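Local coordinates for putative endo-1,4-beta-xylanase (PDB 5MSX), which probably hydrolyses O-glycosidic bonds, as a calcium-binding family 43 glycoside hydrolase, consistent with an arabinofuranosidase acting on the plant pectin RGII, at residues C[37-42]-C[46-51]; C[128-133]-C[144-149]; C[164-169]-C[232-237]. All blocks are in the same frame, centred on the assembly; numbering follows the deposited sequence.

The three contacts lie in series along the catalytic five-bladed beta-propeller of family 43. The centre of contact 1 is about 8 Å from that of the chain, those of contacts 2 and 3 about 26 Å. Contact 1 flanks the probable active site: the A50 side chain is about 6 Å from that of D36, the predicted proton acceptor, and that of S38 about 4 Å from a bound calcium ion. Contacts 2 and 3 touch, L145 CD2 packing 3.8 Å from W169 CZ2. In contact 3 the F168 side chain is about 8 Å from that of D154, predicted to tune the proton donor. Contact 1 stands apart, its nearest atoms about 10 Å from contact 3.

Contact 1 of 3, residues C[37-42]-C[46-51]; sequences ASIQEI and FYCYAT. With EDO (1,2-ethanediol), chain V.
I42 and Y47 cross at about a right angle at the turn end of a beta hairpin in the five-bladed propeller characteristic of family 43. I42 CD1 sits over one face of the Y47 ring, toward its rim, 4.2 Å from the centroid, while I42 CB closes on Y47 CE1 at 3.6 Å. Next to this pair, Q40 reaches Y49 on the same face of the sheet: with CG between the backbone N and the carbonyl carbon (chi1 62°) and the chain extended beyond, Q40 OE1 comes to the ring edge, 3.3 Å from Y49 CE2, the amide and ring planes being 68° apart. That oxygen is hydrogen-bonded to A97 N; Y47 OH binds E123 and Y49 OH binds P122 O. On the other face, I39 CG1 packs 3.7 Å from C48 SG, and E41 CB approaches F46 CD1 obliquely, its carboxylate going on to a salt bridge with K315. Two hydrogen-bonded pairs, S38 with Y49 and Q40 with Y47, join the antiparallel strands. Y47 N to Q40 O measures 2.8 Å. E41 N, directed out of the hairpin, meets O2 of a 1,2-ethanediol at 3.1 Å, the N-H...O angle a nearly straight 173°.

Contact 2 of 3, residues C[128-133]-C[144-149]; sequences LARGKD and LLQSKN. With EDO (1,2-ethanediol), chain Y; EDO (1,2-ethanediol), chain Q.
The R130 guanidinium and the Q146 amide approach from opposite directions with their planes 85° apart, nearly perpendicular. At the guanidinium edge, near its plane, lies L144 O, 3.3 Å from R130 NH2 in a weak, bent hydrogen bond. Q146 NE2 stands obliquely to the same group, 3.1 Å from R130 NH1; both are donors, so no bond joins them. Their closeness is consistent with a shared acceptor, since R130 NH1 and Q146 NE2 both bond to T143 O, NE2 taking P141 O as well, while NH2 has a stronger partner in I182 O. The arginine reaches this knot of carbonyls through a bend at chi3 (-109°), whereas the glutamine folds back at chi2 (-66°). Both segments belong to the long irregular connection between two blades of the propeller, from strand 127-128 to strand 156-159, and the arginine ties the start of that connection to its later part. With a leucine at R130, the carbonyls of L144, T143 and I182 would lose their guanidinium donors, and the later part of the connection would probably be less firmly held. G268 of the second subunit packs on both R130 and Q146, placing the contact at an interface between protein copies. Each segment has a bond of its own. L128 N meets D133 OD1 at 2.9 Å from well above the carboxylate plane, closing 128-133 into a loop, and S147 OG gives a hydrogen bond to N149 O over 2.9 Å. Two 1,2-ethanediol molecules occupy backbone donors: O1 of one accepts G131 N at 3.0 Å, almost straight, while the bond from Q146 N to O2 of the other, at 2.6 Å, is short and strongly bent, its geometry doubtful.

Contact 3 of 3, residues C[164-169]-C[232-237]; sequences QAYVFW and VSPMGP
Y166 lays one ring face against P234, whose CB stands over the ring centre, 3.8 Å from the centroid and only 6° off the normal, a CH-pi contact. The pyrrolidine crosses the tyrosine at about a right angle, and its CG slides toward the rim, 3.5 Å from Y166 CE1. M235 takes the ring edge. Its CG lies anti to the carbonyl carbon (chi1 -65°) and the chain runs on straight to sulfur, which carries M235 SD alongside the CD2-CE2 edge, in the ring plane and 3.8 Å from Y166 CE2: a Met-aromatic contact. Y166 belongs to strand 165-169, the second of four strands in one propeller blade, and 232-237 lies in the loop between strands 224-230 and 245-247 of the next, so proline and methionine join neighbouring blades. F168, two residues along, stacks on F204 and turns its ring edge to the same loop, CZ 3.6 Å from P234 O. The loop holds its form as a type I beta turn from S233 to G236, with G236 N bonded to S233 O. S233 OG bonds to G236 O at 2.8 Å, in the carbonyl plane on a lone pair, and takes a weak bond from M235 N.

Contact 1 of 3, residues C[37-42]-C[46-51]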
# COMPACT_ATOMS: atom_id res chain seq x y z
N ALA C 37 16.73 20.28 7.79
CA ALA C 37 15.35 20.55 7.40
C ALA C 37 14.90 19.77 6.18
O ALA C 37 15.68 19.54 5.24
CB ALA C 37 15.15 22.04 7.17
N SER C 38 13.64 19.35 6.21
CA SER C 38 12.97 18.70 5.10
C SER C 38 11.79 19.54 4.81
O SER C 38 10.89 19.64 5.63
CB SER C 38 12.53 17.28 5.49
OG SER C 38 13.66 16.45 5.64
N ILE C 39 11.82 20.23 3.67
CA ILE C 39 10.81 21.19 3.31
C ILE C 39 10.10 20.72 2.04
O ILE C 39 10.74 20.19 1.12
CB ILE C 39 11.43 22.57 3.13
CG1 ILE C 39 12.03 23.08 4.47
CG2 ILE C 39 10.40 23.56 2.57
CD1 ILE C 39 13.09 24.15 4.28
N GLN C 40 8.79 20.88 2.01
CA GLN C 40 7.98 20.34 0.91
C GLN C 40 6.64 21.06 0.83
O GLN C 40 6.15 21.57 1.82
CB GLN C 40 7.78 18.81 1.08
CG GLN C 40 7.03 18.44 2.34
CD GLN C 40 6.98 16.97 2.65
OE1 GLN C 40 7.35 16.56 3.76
NE2 GLN C 40 6.51 16.15 1.70
N GLU C 41 6.07 21.11 -0.36
CA GLU C 41 4.71 21.54 -0.52
C GLU C 41 3.80 20.32 -0.53
O GLU C 41 4.07 19.38 -1.26
CB GLU C 41 4.53 22.30 -1.82
CG GLU C 41 3.13 22.83 -2.06
CD GLU C 41 3.02 23.69 -3.31
OE1 GLU C 41 4.00 23.77 -4.08
OE2 GLU C 41 1.95 24.31 -3.52
N ILE C 42 2.75 20.35 0.30
CA ILE C 42 1.76 19.29 0.35
C ILE C 42 0.39 19.93 0.29
O ILE C 42 0.03 20.70 1.19
CB ILE C 42 1.83 18.46 1.64
CG1 ILE C 42 3.23 17.92 1.89
CG2 ILE C 42 0.83 17.29 1.59
CD1 ILE C 42 3.36 17.21 3.23
N PHE C 46 3.21 24.84 2.41
CA PHE C 46 4.59 24.40 2.69
C PHE C 46 4.72 23.86 4.10
O PHE C 46 4.10 24.38 5.01
CB PHE C 46 5.61 25.50 2.44
CG PHE C 46 5.53 26.10 1.04
CD1 PHE C 46 6.17 25.50 -0.02
CD2 PHE C 46 4.81 27.27 0.82
CE1 PHE C 46 6.09 26.04 -1.31
CE2 PHE C 46 4.74 27.83 -0.45
CZ PHE C 46 5.38 27.22 -1.53
N TYR C 47 5.48 22.78 4.24
CA TYR C 47 5.76 22.14 5.51
C TYR C 47 7.27 22.09 5.69
O TYR C 47 8.00 21.85 4.71
CB TYR C 47 5.22 20.72 5.51
CG TYR C 47 3.72 20.63 5.52
CD1 TYR C 47 2.97 20.89 4.38
CD2 TYR C 47 3.05 20.29 6.70
CE1 TYR C 47 1.59 20.80 4.40
CE2 TYR C 47 1.67 20.18 6.73
CZ TYR C 47 0.96 20.46 5.58
OH TYR C 47 -0.40 20.37 5.65
N CYS C 48 7.73 22.31 6.94
CA CYS C 48 9.12 22.16 7.33
C CYS C 48 9.22 21.27 8.56
O CYS C 48 8.84 21.65 9.67
CB CYS C 48 9.76 23.53 7.58
SG CYS C 48 11.52 23.45 8.10
N TYR C 49 9.72 20.05 8.33
CA TYR C 49 10.07 19.11 9.36
C TYR C 49 11.59 19.21 9.59
O TYR C 49 12.38 19.03 8.66
CB TYR C 49 9.76 17.70 8.88
CG TYR C 49 8.29 17.43 8.54
CD1 TYR C 49 7.38 17.06 9.55
CD2 TYR C 49 7.83 17.48 7.24
CE1 TYR C 49 6.05 16.77 9.25
CE2 TYR C 49 6.50 17.20 6.93
CZ TYR C 49 5.62 16.82 7.93
OH TYR C 49 4.31 16.54 7.62
N ALA C 50 12.01 19.41 10.82
CA ALA C 50 13.42 19.66 11.10
C ALA C 50 13.80 19.17 12.49
O ALA C 50 12.92 18.82 13.29
CB ALA C 50 13.72 21.15 10.95
N THR C 51 15.11 19.09 12.73
CA THR C 51 15.63 18.99 14.09
C THR C 51 15.43 20.36 14.77
O THR C 51 15.83 21.40 14.22
CB THR C 51 17.13 18.68 14.06
OG1 THR C 51 17.39 17.52 13.28
CG2 THR C 51 17.71 18.52 15.50
C1 EDO V . 9.34 18.20 -2.95
O1 EDO V . 9.97 18.99 -3.97
C2 EDO V . 7.90 18.62 -2.73
O2 EDO V . 7.76 20.05 -2.78

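Contact 2 of 3, residues C[128-133]-C[144-149]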
# COMPACT_ATOMS: atom_id res chain seq x y z
N LEU C 128 4.55 5.01 15.42
CA LEU C 128 5.43 3.98 14.86
C LEU C 128 4.60 3.04 13.97
O LEU C 128 3.46 2.70 14.32
CB LEU C 128 6.15 3.20 15.94
CG LEU C 128 7.32 3.91 16.63
CD1 LEU C 128 7.96 2.97 17.64
CD2 LEU C 128 8.35 4.36 15.61
N ALA C 129 5.14 2.70 12.81
CA ALA C 129 4.44 1.92 11.79
C ALA C 129 4.51 0.42 12.08
O ALA C 129 3.63 -0.32 11.64
CB ALA C 129 5.00 2.22 10.42
N ARG C 130 5.56 0.01 12.78
CA ARG C 130 5.77 -1.35 13.26
C ARG C 130 5.84 -1.35 14.78
O ARG C 130 6.33 -0.38 15.37
CB ARG C 130 7.12 -1.89 12.76
CG ARG C 130 7.11 -2.27 11.32
CD ARG C 130 8.13 -3.34 10.99
NE ARG C 130 9.21 -2.78 10.21
CZ ARG C 130 10.36 -2.33 10.70
NH1 ARG C 130 10.62 -2.37 12.01
NH2 ARG C 130 11.26 -1.83 9.86
N GLY C 131 5.38 -2.44 15.40
CA GLY C 131 5.58 -2.69 16.84
C GLY C 131 4.69 -1.80 17.67
O GLY C 131 3.80 -1.14 17.13
N LYS C 132 4.92 -1.79 18.99
CA LYS C 132 4.17 -0.91 19.89
C LYS C 132 4.64 0.54 19.71
O LYS C 132 5.85 0.79 19.57
CB LYS C 132 4.34 -1.36 21.34
N ASP C 133 3.70 1.48 19.70
CA ASP C 133 4.02 2.91 19.64
C ASP C 133 4.70 3.48 20.92
O ASP C 133 4.12 4.29 21.63
CB ASP C 133 2.78 3.74 19.28
CG ASP C 133 3.15 5.17 18.85
OD1 ASP C 133 4.27 5.39 18.31
OD2 ASP C 133 2.34 6.09 19.04
N LEU C 144 13.82 1.00 11.62
CA LEU C 144 13.75 0.83 10.17
C LEU C 144 14.70 -0.25 9.70
O LEU C 144 14.32 -1.10 8.89
CB LEU C 144 14.06 2.16 9.46
CG LEU C 144 13.94 2.17 7.93
CD1 LEU C 144 12.49 1.97 7.51
CD2 LEU C 144 14.52 3.46 7.34
N LEU C 145 15.95 -0.21 10.14
CA LEU C 145 16.86 -1.29 9.78
C LEU C 145 16.63 -2.46 10.75
O LEU C 145 16.15 -2.26 11.86
CB LEU C 145 18.30 -0.83 9.82
CG LEU C 145 18.66 0.33 8.90
CD1 LEU C 145 20.11 0.74 9.11
CD2 LEU C 145 18.40 -0.05 7.45
N GLN C 146 16.93 -3.67 10.31
CA GLN C 146 16.65 -4.89 11.07
C GLN C 146 17.84 -5.85 11.12
O GLN C 146 17.70 -6.97 11.57
CB GLN C 146 15.40 -5.58 10.48
CG GLN C 146 14.09 -4.89 10.83
CD GLN C 146 13.78 -4.95 12.32
OE1 GLN C 146 14.14 -5.93 12.99
NE2 GLN C 146 13.13 -3.92 12.86
N SER C 147 19.02 -5.40 10.70
CA SER C 147 20.24 -6.16 10.91
C SER C 147 20.56 -6.16 12.41
O SER C 147 20.00 -5.38 13.17
CB SER C 147 21.39 -5.59 10.08
OG SER C 147 21.45 -4.17 10.15
N LYS C 148 21.42 -7.08 12.83
CA LYS C 148 21.86 -7.23 14.23
C LYS C 148 22.24 -5.87 14.83
O LYS C 148 21.73 -5.49 15.88
CB LYS C 148 23.05 -8.20 14.27
CG LYS C 148 23.64 -8.50 15.64
CD LYS C 148 24.72 -9.59 15.53
CE LYS C 148 25.68 -9.60 16.71
NZ LYS C 148 24.97 -9.72 18.02
N ASN C 149 23.10 -5.13 14.13
CA ASN C 149 23.34 -3.70 14.39
C ASN C 149 22.48 -2.84 13.42
O ASN C 149 22.82 -2.76 12.26
CB ASN C 149 24.83 -3.36 14.21
CG ASN C 149 25.11 -1.86 14.35
OD1 ASN C 149 24.30 -1.13 14.90
ND2 ASN C 149 26.24 -1.41 13.83
C1 EDO Y . 17.31 -4.78 5.41
O1 EDO Y . 18.52 -4.08 5.72
C2 EDO Y . 16.36 -4.87 6.61
O2 EDO Y . 16.83 -4.05 7.69
C1 EDO Q . 4.79 -5.62 14.01
O1 EDO Q . 3.90 -4.51 13.76
C2 EDO Q . 4.25 -6.45 15.18
O2 EDO Q . 4.19 -5.71 16.41

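Contact 3 of 3, residues C[164-169]-C[232-237]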
# COMPACT_ATOMS: atom_id res chain seq x y z
N GLN C 164 8.76 2.12 -7.59
CA GLN C 164 9.77 1.53 -6.74
C GLN C 164 10.25 2.60 -5.74
O GLN C 164 10.68 3.68 -6.14
CB GLN C 164 10.96 1.02 -7.56
CG GLN C 164 12.07 0.44 -6.70
CD GLN C 164 11.63 -0.80 -5.98
OE1 GLN C 164 11.28 -1.78 -6.63
NE2 GLN C 164 11.59 -0.77 -4.64
N ALA C 165 10.14 2.28 -4.47
CA ALA C 165 10.62 3.15 -3.40
C ALA C 165 12.04 2.75 -2.95
O ALA C 165 12.42 1.58 -3.04
CB ALA C 165 9.65 3.13 -2.23
N TYR C 166 12.80 3.75 -2.48
CA TYR C 166 14.18 3.62 -2.02
C TYR C 166 14.38 4.43 -0.76
O TYR C 166 13.80 5.51 -0.59
CB TYR C 166 15.19 4.14 -3.07
CG TYR C 166 15.15 3.46 -4.41
CD1 TYR C 166 14.26 3.87 -5.38
CD2 TYR C 166 16.01 2.42 -4.70
CE1 TYR C 166 14.20 3.22 -6.61
CE2 TYR C 166 15.98 1.78 -5.93
CZ TYR C 166 15.07 2.18 -6.88
OH TYR C 166 15.06 1.56 -8.10
N VAL C 167 15.23 3.92 0.13
CA VAL C 167 15.65 4.65 1.31
C VAL C 167 17.16 4.90 1.20
O VAL C 167 17.92 3.98 0.93
CB VAL C 167 15.23 3.96 2.64
CG1 VAL C 167 15.77 2.52 2.77
CG2 VAL C 167 15.63 4.84 3.82
N PHE C 168 17.55 6.16 1.32
CA PHE C 168 18.94 6.61 1.37
C PHE C 168 19.27 7.02 2.80
O PHE C 168 18.46 7.65 3.45
CB PHE C 168 19.11 7.85 0.48
CG PHE C 168 19.00 7.57 -0.98
CD1 PHE C 168 17.76 7.61 -1.61
CD2 PHE C 168 20.13 7.28 -1.74
CE1 PHE C 168 17.66 7.36 -2.97
CE2 PHE C 168 20.03 7.03 -3.11
CZ PHE C 168 18.80 7.08 -3.72
N TRP C 169 20.43 6.68 3.31
CA TRP C 169 20.80 7.14 4.65
C TRP C 169 22.28 7.46 4.75
O TRP C 169 22.97 7.42 3.76
CB TRP C 169 20.26 6.20 5.76
CG TRP C 169 20.85 4.83 5.91
CD1 TRP C 169 21.81 4.43 6.84
CD2 TRP C 169 20.48 3.64 5.18
NE1 TRP C 169 22.06 3.07 6.69
CE2 TRP C 169 21.26 2.57 5.69
CE3 TRP C 169 19.60 3.39 4.12
CZ2 TRP C 169 21.18 1.26 5.18
CZ3 TRP C 169 19.52 2.09 3.60
CH2 TRP C 169 20.31 1.04 4.14
N VAL C 232 20.99 6.16 -15.03
CA VAL C 232 20.62 4.75 -15.09
C VAL C 232 19.56 4.45 -14.05
O VAL C 232 18.45 4.10 -14.40
CB VAL C 232 21.84 3.81 -14.89
CG1 VAL C 232 21.41 2.35 -14.87
CG2 VAL C 232 22.87 4.04 -15.99
N SER C 233 19.89 4.56 -12.77
CA SER C 233 18.94 4.23 -11.70
C SER C 233 19.30 4.97 -10.42
O SER C 233 20.41 5.50 -10.29
CB SER C 233 18.94 2.70 -11.45
OG SER C 233 20.04 2.30 -10.65
N PRO C 234 18.37 4.98 -9.44
CA PRO C 234 18.69 5.52 -8.09
C PRO C 234 19.83 4.78 -7.36
O PRO C 234 20.40 5.34 -6.44
CB PRO C 234 17.38 5.39 -7.33
CG PRO C 234 16.32 5.31 -8.39
CD PRO C 234 16.96 4.59 -9.55
N MET C 235 20.16 3.55 -7.75
CA MET C 235 21.31 2.86 -7.18
C MET C 235 22.50 2.89 -8.12
O MET C 235 23.41 2.13 -7.94
CB MET C 235 20.92 1.44 -6.75
CG MET C 235 19.92 1.49 -5.62
SD MET C 235 19.17 -0.07 -5.15
CE MET C 235 20.54 -0.86 -4.34
N GLY C 236 22.51 3.77 -9.11
CA GLY C 236 23.68 3.98 -9.96
C GLY C 236 23.66 3.18 -11.25
O GLY C 236 22.62 2.64 -11.60
N PRO C 237 24.77 3.13 -11.98
CA PRO C 237 26.05 3.79 -11.62
C PRO C 237 26.02 5.33 -11.71
O PRO C 237 25.25 5.89 -12.46
CB PRO C 237 27.04 3.21 -12.64
CG PRO C 237 26.18 2.69 -13.75
CD PRO C 237 24.96 2.17 -13.07